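Local coordinates for cell wall surface anchor family protein (Streptococcus pneumoniae, PDB 4OQ1) that probably anchors the pneumococcal pilus to the cell wall, serving as an ancillary pilin built from immunoglobulin-like domains that include the CnaB type, at residues 59-62 against 68-71; 87-92 against 98-103; 264-269 against 327-332. The protein carries 3 engineered substitutions. All coordinates share one frame; numbering follows the deposited sequence.

Contact 1: residues 59-62 against 68-71; sequences DSYS and QIVR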
loop_
_atom_site.group_PDB
_atom_site.type_symbol
_atom_site.label_atom_id
_atom_site.label_comp_id
_atom_site.label_asym_id
_atom_site.label_seq_id
_atom_site.Cartn_x
_atom_site.Cartn_y
_atom_site.Cartn_z
ATOM N N ASP A 59 3.930 -46.161 -21.708
ATOM C CA ASP A 59 5.278 -46.723 -21.670
ATOM C C ASP A 59 6.246 -46.242 -22.707
ATOM O O ASP A 59 7.430 -46.426 -22.582
ATOM C CB ASP A 59 5.178 -48.216 -21.775
ATOM C CG ASP A 59 4.391 -48.790 -20.658
ATOM O OD1 ASP A 59 4.447 -48.220 -19.532
ATOM O OD2 ASP A 59 3.711 -49.781 -20.948
ATOM N N SER A 60 5.784 -45.606 -23.753
ATOM C CA SER A 60 6.788 -44.972 -24.629
ATOM C C SER A 60 7.601 -43.836 -23.963
ATOM O O SER A 60 8.554 -43.296 -24.594
ATOM C CB SER A 60 6.125 -44.428 -25.868
ATOM O OG SER A 60 5.354 -43.304 -25.522
ATOM N N TYR A 61 7.271 -43.488 -22.701
ATOM C CA TYR A 61 8.010 -42.426 -21.999
ATOM C C TYR A 61 8.852 -42.951 -20.897
ATOM O O TYR A 61 8.462 -43.820 -20.157
ATOM C CB TYR A 61 7.045 -41.369 -21.471
ATOM C CG TYR A 61 6.380 -40.576 -22.613
ATOM C CD1 TYR A 61 6.807 -39.299 -22.922
ATOM C CD2 TYR A 61 5.264 -41.057 -23.280
ATOM C CE1 TYR A 61 6.189 -38.536 -23.936
ATOM C CE2 TYR A 61 4.673 -40.333 -24.333
ATOM C CZ TYR A 61 5.131 -39.075 -24.642
ATOM O OH TYR A 61 4.571 -38.264 -25.641
ATOM N N SER A 62 10.048 -42.406 -20.850
ATOM C CA SER A 62 10.996 -42.693 -19.828
ATOM C C SER A 62 11.322 -41.464 -18.912
ATOM O O SER A 62 11.615 -40.414 -19.386
ATOM C CB SER A 62 12.274 -43.173 -20.492
ATOM O OG SER A 62 13.221 -43.358 -19.453
ATOM N N GLN A 68 13.612 -33.406 -21.725
ATOM C CA GLN A 68 13.074 -33.231 -23.055
ATOM C C GLN A 68 11.531 -33.352 -23.046
ATOM O O GLN A 68 10.842 -32.571 -23.739
ATOM C CB GLN A 68 13.676 -34.289 -23.957
ATOM C CG GLN A 68 15.239 -34.204 -24.070
ATOM C CD GLN A 68 16.112 -34.429 -22.778
ATOM O OE1 GLN A 68 15.732 -35.166 -21.870
ATOM N NE2 GLN A 68 17.348 -33.789 -22.741
ATOM N N ILE A 69 11.011 -34.271 -22.260
ATOM C CA ILE A 69 9.545 -34.490 -22.157
ATOM C C ILE A 69 8.842 -33.210 -21.689
ATOM O O ILE A 69 7.906 -32.664 -22.354
ATOM C CB ILE A 69 9.208 -35.689 -21.264
ATOM C CG1 ILE A 69 9.601 -37.029 -21.892
ATOM C CG2 ILE A 69 7.661 -35.760 -20.945
ATOM C CD1 ILE A 69 9.561 -38.122 -20.838
ATOM N N VAL A 70 9.346 -32.670 -20.588
ATOM C CA VAL A 70 8.812 -31.488 -20.020
ATOM C C VAL A 70 8.891 -30.337 -21.001
ATOM O O VAL A 70 7.926 -29.640 -21.168
ATOM C CB VAL A 70 9.479 -31.129 -18.687
ATOM C CG1 VAL A 70 9.170 -29.688 -18.224
ATOM C CG2 VAL A 70 9.143 -32.208 -17.636
ATOM N N ARG A 71 10.064 -30.153 -21.650
ATOM C CA ARG A 71 10.089 -29.237 -22.799
ATOM C C ARG A 71 9.113 -29.522 -23.918
ATOM O O ARG A 71 8.560 -28.591 -24.540
ATOM C CB ARG A 71 11.522 -29.238 -23.394
ATOM C CG ARG A 71 11.691 -28.270 -24.566
ATOM C CD ARG A 71 12.910 -28.615 -25.387
ATOM N NE ARG A 71 14.036 -28.877 -24.507
ATOM C CZ ARG A 71 15.162 -29.453 -24.903
ATOM N NH1 ARG A 71 15.310 -29.820 -26.182
ATOM N NH2 ARG A 71 16.142 -29.653 -24.013
#

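Contact 2: residues 87-92 against 98-103; sequences TSFEMT and IEVSHI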
loop_
_atom_site.group_PDB
_atom_site.type_symbol
_atom_site.label_atom_id
_atom_site.label_comp_id
_atom_site.label_asym_id
_atom_site.label_seq_id
_atom_site.Cartn_x
_atom_site.Cartn_y
_atom_site.Cartn_z
ATOM N N THR A 87 -5.788 -38.002 -14.693
ATOM C CA THR A 87 -6.403 -38.375 -13.407
ATOM C C THR A 87 -6.156 -37.295 -12.353
ATOM O O THR A 87 -5.681 -36.192 -12.725
ATOM C CB THR A 87 -6.011 -39.791 -12.981
ATOM O OG1 THR A 87 -6.826 -40.214 -11.896
ATOM C CG2 THR A 87 -4.551 -39.925 -12.611
ATOM N N SER A 88 -6.495 -37.578 -11.089
ATOM C CA SER A 88 -6.163 -36.676 -10.020
ATOM C C SER A 88 -6.078 -37.330 -8.659
ATOM O O SER A 88 -6.593 -38.400 -8.466
ATOM C CB SER A 88 -7.166 -35.537 -10.071
ATOM O OG SER A 88 -8.333 -35.923 -9.386
ATOM N N PHE A 89 -5.354 -36.717 -7.722
ATOM C CA PHE A 89 -5.135 -37.218 -6.405
ATOM C C PHE A 89 -5.459 -36.168 -5.358
ATOM O O PHE A 89 -5.279 -34.945 -5.595
ATOM C CB PHE A 89 -3.688 -37.628 -6.251
ATOM C CG PHE A 89 -3.273 -38.633 -7.255
ATOM C CD1 PHE A 89 -3.815 -39.921 -7.264
ATOM C CD2 PHE A 89 -2.335 -38.306 -8.210
ATOM C CE1 PHE A 89 -3.437 -40.845 -8.218
ATOM C CE2 PHE A 89 -1.931 -39.249 -9.160
ATOM C CZ PHE A 89 -2.457 -40.510 -9.165
ATOM N N GLU A 90 -5.920 -36.627 -4.199
ATOM C CA GLU A 90 -6.176 -35.729 -3.069
ATOM C C GLU A 90 -4.927 -35.103 -2.554
ATOM O O GLU A 90 -3.919 -35.794 -2.336
ATOM C CB GLU A 90 -6.786 -36.487 -1.893
ATOM C CG GLU A 90 -8.137 -37.080 -2.226
ATOM C CD GLU A 90 -8.998 -37.400 -1.022
ATOM O OE1 GLU A 90 -8.736 -36.865 0.094
ATOM O OE2 GLU A 90 -9.965 -38.186 -1.230
ATOM N N MET A 91 -4.990 -33.800 -2.292
ATOM C CA MET A 91 -3.839 -33.104 -1.662
ATOM C C MET A 91 -4.212 -32.577 -0.320
ATOM O O MET A 91 -5.360 -32.186 -0.067
ATOM C CB MET A 91 -3.325 -31.898 -2.449
ATOM C CG MET A 91 -3.748 -31.823 -3.865
ATOM S SD MET A 91 -3.278 -30.276 -4.662
ATOM C CE MET A 91 -1.614 -30.119 -4.082
ATOM N N THR A 92 -3.224 -32.555 0.536
ATOM C CA THR A 92 -3.344 -31.815 1.777
ATOM C C THR A 92 -2.168 -30.792 1.929
ATOM O O THR A 92 -0.973 -31.140 1.705
ATOM C CB THR A 92 -3.437 -32.776 2.986
ATOM O OG1 THR A 92 -3.640 -32.018 4.183
ATOM C CG2 THR A 92 -2.166 -33.576 3.156
ATOM N N ILE A 98 3.200 -29.909 1.143
ATOM C CA ILE A 98 1.975 -30.528 0.665
ATOM C C ILE A 98 2.275 -31.991 0.654
ATOM O O ILE A 98 3.435 -32.404 0.393
ATOM C CB ILE A 98 1.585 -30.105 -0.801
ATOM C CG1 ILE A 98 1.089 -28.698 -0.866
ATOM C CG2 ILE A 98 0.514 -30.981 -1.424
ATOM C CD1 ILE A 98 1.477 -28.039 -2.166
ATOM N N GLU A 99 1.265 -32.779 0.968
ATOM C CA GLU A 99 1.234 -34.241 0.674
ATOM C C GLU A 99 0.135 -34.579 -0.309
ATOM O O GLU A 99 -0.984 -34.063 -0.231
ATOM C CB GLU A 99 1.042 -35.153 1.891
ATOM C CG GLU A 99 2.262 -35.293 2.765
ATOM C CD GLU A 99 1.948 -36.064 4.049
ATOM O OE1 GLU A 99 0.784 -36.517 4.267
ATOM O OE2 GLU A 99 2.872 -36.212 4.850
ATOM N N VAL A 100 0.492 -35.426 -1.282
ATOM C CA VAL A 100 -0.431 -35.894 -2.299
ATOM C C VAL A 100 -0.503 -37.393 -2.073
ATOM O O VAL A 100 0.542 -38.044 -2.010
ATOM C CB VAL A 100 0.029 -35.569 -3.752
ATOM C CG1 VAL A 100 -1.094 -35.884 -4.675
ATOM C CG2 VAL A 100 0.441 -34.071 -3.800
ATOM N N SER A 101 -1.741 -37.866 -1.937
ATOM C CA SER A 101 -2.009 -39.208 -1.348
ATOM C C SER A 101 -2.469 -40.273 -2.305
ATOM O O SER A 101 -3.217 -39.961 -3.245
ATOM C CB SER A 101 -3.068 -39.083 -0.214
ATOM O OG SER A 101 -2.423 -38.523 0.924
ATOM N N HIS A 102 -2.053 -41.518 -2.040
ATOM C CA HIS A 102 -2.635 -42.760 -2.712
ATOM C C HIS A 102 -2.373 -42.805 -4.199
ATOM O O HIS A 102 -3.261 -42.968 -5.074
ATOM C CB HIS A 102 -4.130 -42.964 -2.404
ATOM C CG HIS A 102 -4.454 -42.922 -0.925
ATOM N ND1 HIS A 102 -3.890 -43.791 -0.013
ATOM C CD2 HIS A 102 -5.268 -42.101 -0.211
ATOM C CE1 HIS A 102 -4.322 -43.489 1.200
ATOM N NE2 HIS A 102 -5.144 -42.457 1.107
ATOM N N ILE A 103 -1.117 -42.617 -4.493
ATOM C CA ILE A 103 -0.687 -42.590 -5.876
ATOM C C ILE A 103 -0.132 -43.982 -6.328
ATOM O O ILE A 103 0.909 -44.443 -5.823
ATOM C CB ILE A 103 0.427 -41.513 -6.063
ATOM C CG1 ILE A 103 -0.058 -40.166 -5.484
ATOM C CG2 ILE A 103 0.813 -41.436 -7.533
ATOM C CD1 ILE A 103 0.967 -38.997 -5.592
HETATM O O HOH W 1 -3.218 -35.662 0.935
#

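Contact 3: residues 264-269 against 327-332; sequences KVDGRT and TGYVQL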
loop_
_atom_site.group_PDB
_atom_site.type_symbol
_atom_site.label_atom_id
_atom_site.label_comp_id
_atom_site.label_asym_id
_atom_site.label_seq_id
_atom_site.Cartn_x
_atom_site.Cartn_y
_atom_site.Cartn_z
ATOM N N LYS A 264 -1.775 40.959 22.086
ATOM C CA LYS A 264 -3.175 41.025 22.471
ATOM C C LYS A 264 -3.413 42.257 23.325
ATOM O O LYS A 264 -2.832 42.406 24.400
ATOM C CB LYS A 264 -3.581 39.765 23.237
ATOM C CG LYS A 264 -5.054 39.712 23.609
ATOM C CD LYS A 264 -5.921 39.439 22.391
ATOM C CE LYS A 264 -7.390 39.348 22.769
ATOM N NZ LYS A 264 -8.004 40.693 22.946
ATOM N N VAL A 265 -4.268 43.142 22.831
ATOM C CA VAL A 265 -4.532 44.403 23.499
ATOM C C VAL A 265 -5.982 44.681 23.640
ATOM O O VAL A 265 -6.808 44.039 23.023
ATOM C CB VAL A 265 -3.969 45.650 22.812
ATOM C CG1 VAL A 265 -2.489 45.534 22.591
ATOM C CG2 VAL A 265 -4.647 45.915 21.491
ATOM N N ASP A 266 -6.277 45.621 24.551
ATOM C CA ASP A 266 -7.633 46.167 24.669
ATOM C C ASP A 266 -7.758 47.116 23.466
ATOM O O ASP A 266 -6.849 48.003 23.183
ATOM C CB ASP A 266 -7.709 46.955 26.008
ATOM C CG ASP A 266 -9.033 47.614 26.239
ATOM O OD1 ASP A 266 -9.506 48.363 25.354
ATOM O OD2 ASP A 266 -9.485 47.499 27.387
ATOM N N GLY A 267 -8.845 46.992 22.757
ATOM C CA GLY A 267 -8.971 47.714 21.548
ATOM C C GLY A 267 -9.152 49.209 21.722
ATOM O O GLY A 267 -8.814 49.978 20.828
ATOM N N ARG A 268 -9.732 49.626 22.827
ATOM C CA ARG A 268 -9.861 51.090 23.097
ATOM C C ARG A 268 -8.587 51.731 23.595
ATOM O O ARG A 268 -8.125 52.750 23.058
ATOM C CB ARG A 268 -11.066 51.360 24.008
ATOM C CG ARG A 268 -12.360 51.176 23.205
ATOM C CD ARG A 268 -13.618 51.177 24.071
ATOM N NE ARG A 268 -14.856 51.306 23.280
ATOM C CZ ARG A 268 -15.460 52.449 22.929
ATOM N NH1 ARG A 268 -14.952 53.635 23.279
ATOM N NH2 ARG A 268 -16.606 52.417 22.217
ATOM N N THR A 269 -7.930 51.100 24.548
ATOM C CA THR A 269 -6.824 51.740 25.177
ATOM C C THR A 269 -5.495 51.355 24.547
ATOM O O THR A 269 -4.496 51.995 24.829
ATOM C CB THR A 269 -6.820 51.434 26.713
ATOM O OG1 THR A 269 -6.663 50.040 26.950
ATOM C CG2 THR A 269 -8.096 51.865 27.332
ATOM N N THR A 327 -9.599 38.018 31.157
ATOM C CA THR A 327 -10.608 38.359 32.182
ATOM C C THR A 327 -11.327 39.691 31.898
ATOM O O THR A 327 -10.728 40.719 31.733
ATOM C CB THR A 327 -9.962 38.431 33.578
ATOM O OG1 THR A 327 -9.194 37.246 33.796
ATOM C CG2 THR A 327 -11.040 38.535 34.624
ATOM N N GLY A 328 -12.621 39.676 31.865
ATOM C CA GLY A 328 -13.347 40.921 31.711
ATOM C C GLY A 328 -13.577 41.288 30.263
ATOM O O GLY A 328 -14.177 42.340 29.949
ATOM N N TYR A 329 -13.176 40.407 29.343
ATOM C CA TYR A 329 -13.292 40.721 27.891
ATOM C C TYR A 329 -14.252 39.738 27.179
ATOM O O TYR A 329 -14.428 38.640 27.583
ATOM C CB TYR A 329 -11.857 40.774 27.248
ATOM C CG TYR A 329 -11.137 42.042 27.626
ATOM C CD1 TYR A 329 -11.187 43.143 26.808
ATOM C CD2 TYR A 329 -10.366 42.134 28.827
ATOM C CE1 TYR A 329 -10.597 44.305 27.190
ATOM C CE2 TYR A 329 -9.828 43.308 29.232
ATOM C CZ TYR A 329 -9.891 44.373 28.447
ATOM O OH TYR A 329 -9.256 45.547 28.838
ATOM N N VAL A 330 -14.944 40.198 26.155
ATOM C CA VAL A 330 -15.797 39.381 25.343
ATOM C C VAL A 330 -15.001 38.479 24.384
ATOM O O VAL A 330 -13.938 38.869 23.889
ATOM C CB VAL A 330 -16.686 40.318 24.485
ATOM C CG1 VAL A 330 -17.802 39.562 23.905
ATOM C CG2 VAL A 330 -17.276 41.432 25.330
ATOM N N GLN A 331 -15.473 37.255 24.163
ATOM C CA GLN A 331 -14.883 36.399 23.129
ATOM C C GLN A 331 -14.967 37.050 21.733
ATOM O O GLN A 331 -15.960 37.735 21.344
ATOM C CB GLN A 331 -15.528 34.975 23.124
ATOM C CG GLN A 331 -14.887 34.010 24.153
ATOM C CD GLN A 331 -14.388 32.677 23.557
ATOM O OE1 GLN A 331 -14.626 32.357 22.381
ATOM N NE2 GLN A 331 -13.685 31.910 24.374
ATOM N N LEU A 332 -13.891 36.920 20.991
ATOM C CA LEU A 332 -13.870 37.381 19.649
ATOM C C LEU A 332 -14.970 36.703 18.826
ATOM O O LEU A 332 -15.324 35.572 19.114
ATOM C CB LEU A 332 -12.536 37.046 19.010
ATOM C CG LEU A 332 -11.288 37.507 19.725
ATOM C CD1 LEU A 332 -10.026 37.071 18.960
ATOM C CD2 LEU A 332 -11.277 39.025 19.805
#

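Contact 1: residues 59-62 against 68-71
Ile69 reaches from helix 66-73 to the loop at 59-62 and sets its end against the edge of the Tyr61 ring. The CD1 methyl of Ile69 lies 3.6 Å from CD1 of Tyr61. Just behind it CG1 of Ile69 is 3.7 Å from the same ring carbon and close to the plane of the ring, so the aliphatic branch meets an edge and not a face. CG2, the other branch of Ile69, only grazes that carbon. Tyr61 turns its ring to the helix with CG beside the backbone N and anti to the carbonyl carbon (chi1 -68°); the carbon offered is the one next to the stem of the ring. In Ile69 the longer branch runs out almost straight (chi2 166°), which carries CD1 past the ring to the loop backbone, 3.4 Å from O of Ser62. The hydroxyl of Ser62 is engaged within the loop, where OG is hydrogen-bonded to N of Asp64. Phe84 packs edge-to-face with Tyr61, while Ile69 also rests on Leu126, so the contact ties the loop after strand 50-56 to a helix that lies against strand 120-129 of the mixed sheet. Carbon-carbon touch dominates here, implying an association that depends on burying one isoleucine and lacks the directionality of a polar bond.

Contact 2: residues 87-92 against 98-103
Ile103 sets CG1 over the centre of one face of the Phe89 ring, a CH-pi contact 4.0 Å from the centroid and 10° off the ring normal. The two side chains cross at about a right angle, and CG2 of Ile103 comes 3.8 Å from CZ of Phe89, at the end of the ring away from its stem. The stem of Phe89 fits against Val100 instead: its CB is 3.5 Å from CG1 of Val100, the methyl held anti to the backbone N of the valine (chi1 -170°). Farther on, Met91 bends at its thioether so that CE settles 3.5 Å from CG2 of Ile98, nestling chiefly against that isoleucine, with CG2 of Val100 lying farther off. Thr92 and Glu99 run side by side on the other face, CG2 of the threonine against CB of the glutamate.

The backbones run antiparallel as a hairpin, their directions 152° apart. Thr92 and Glu99 make a hydrogen-bonded pair, N of Thr92 to O of Glu99 at 2.8 Å and the return bond from N of Glu99 to O of Thr92 at 2.9 Å; Met91 and Val100 form the non-hydrogen-bonded pair beside it. N of Ser101 donates to O of Glu90. A water bridges O of Glu99 and OG of Ser101, with a weak bond to O of Glu90.

His102 and Ile103 make a G1 beta bulge against strand 28-33. In the sheet, strand 50-56 flanks 87-92 and strand 28-33 flanks 98-103, while Phe127 and Met129 of strand 120-129 pack on Ile103.

Contact 3: residues 264-269 against 327-332
OD2 of Asp266 has two partners, the hydroxyl of Tyr329 and NZ of Lys356, the latter in a salt bridge. Tyr329 OH donates to OD2 of Asp266 at a modelled 2.4 Å, very short for a hydrogen bond, so the exact length is doubtful. The carboxylate oxygen lies at the edge of the ring, close to its plane, yet the carboxylate itself stands almost upright to that plane, 87° away. Asp266 gains this reach by holding CG anti to its backbone N (chi1 178°), while the Tyr329 ring swings beside its own N and points at the strand end.

The second oxygen serves the backbone beyond the strand. N of Arg268 meets OD1 of Asp266 at 2.8 Å, nearly along the C-O axis, forming an Asx turn; N of Thr269 reaches the same OD1 at 3.3 Å from well above the carboxylate plane, extending it to an Asx motif. Here strand 260-266 ends in a CnaB-type domain, and two residues earlier Lys264 NZ is covalently joined to Asn354 CG, the intramolecular isopeptide bond characteristic of such pilin domains. Tyr329 packs against Asn354 and probably closes an E-box-like sequence, with Glu322 at its centre. OE1 of Glu322 accepts from N of Leu332, three residues after Tyr329, and so fixes this loop to strand 316-322. Lys356 probably favours the charged form of Asp266.

Contacts 1 and 2 belong to the first domain and contact 3 to the last, at the other end of an elongated chain. Contacts 1 and 2 have centres 22 Å apart and do not touch, their nearest atoms about 14 Å apart; helix 66-73 leads along the chain into strand 85-93, and strand 120-129 meets side chains of both. Contact 3 is centred 96 Å from contact 1 and 85 Å from contact 2, across the chain's centre. It is the one beside the Lys264-Asn354 isopeptide link, which therefore lies far from the first domain and both of its contacts.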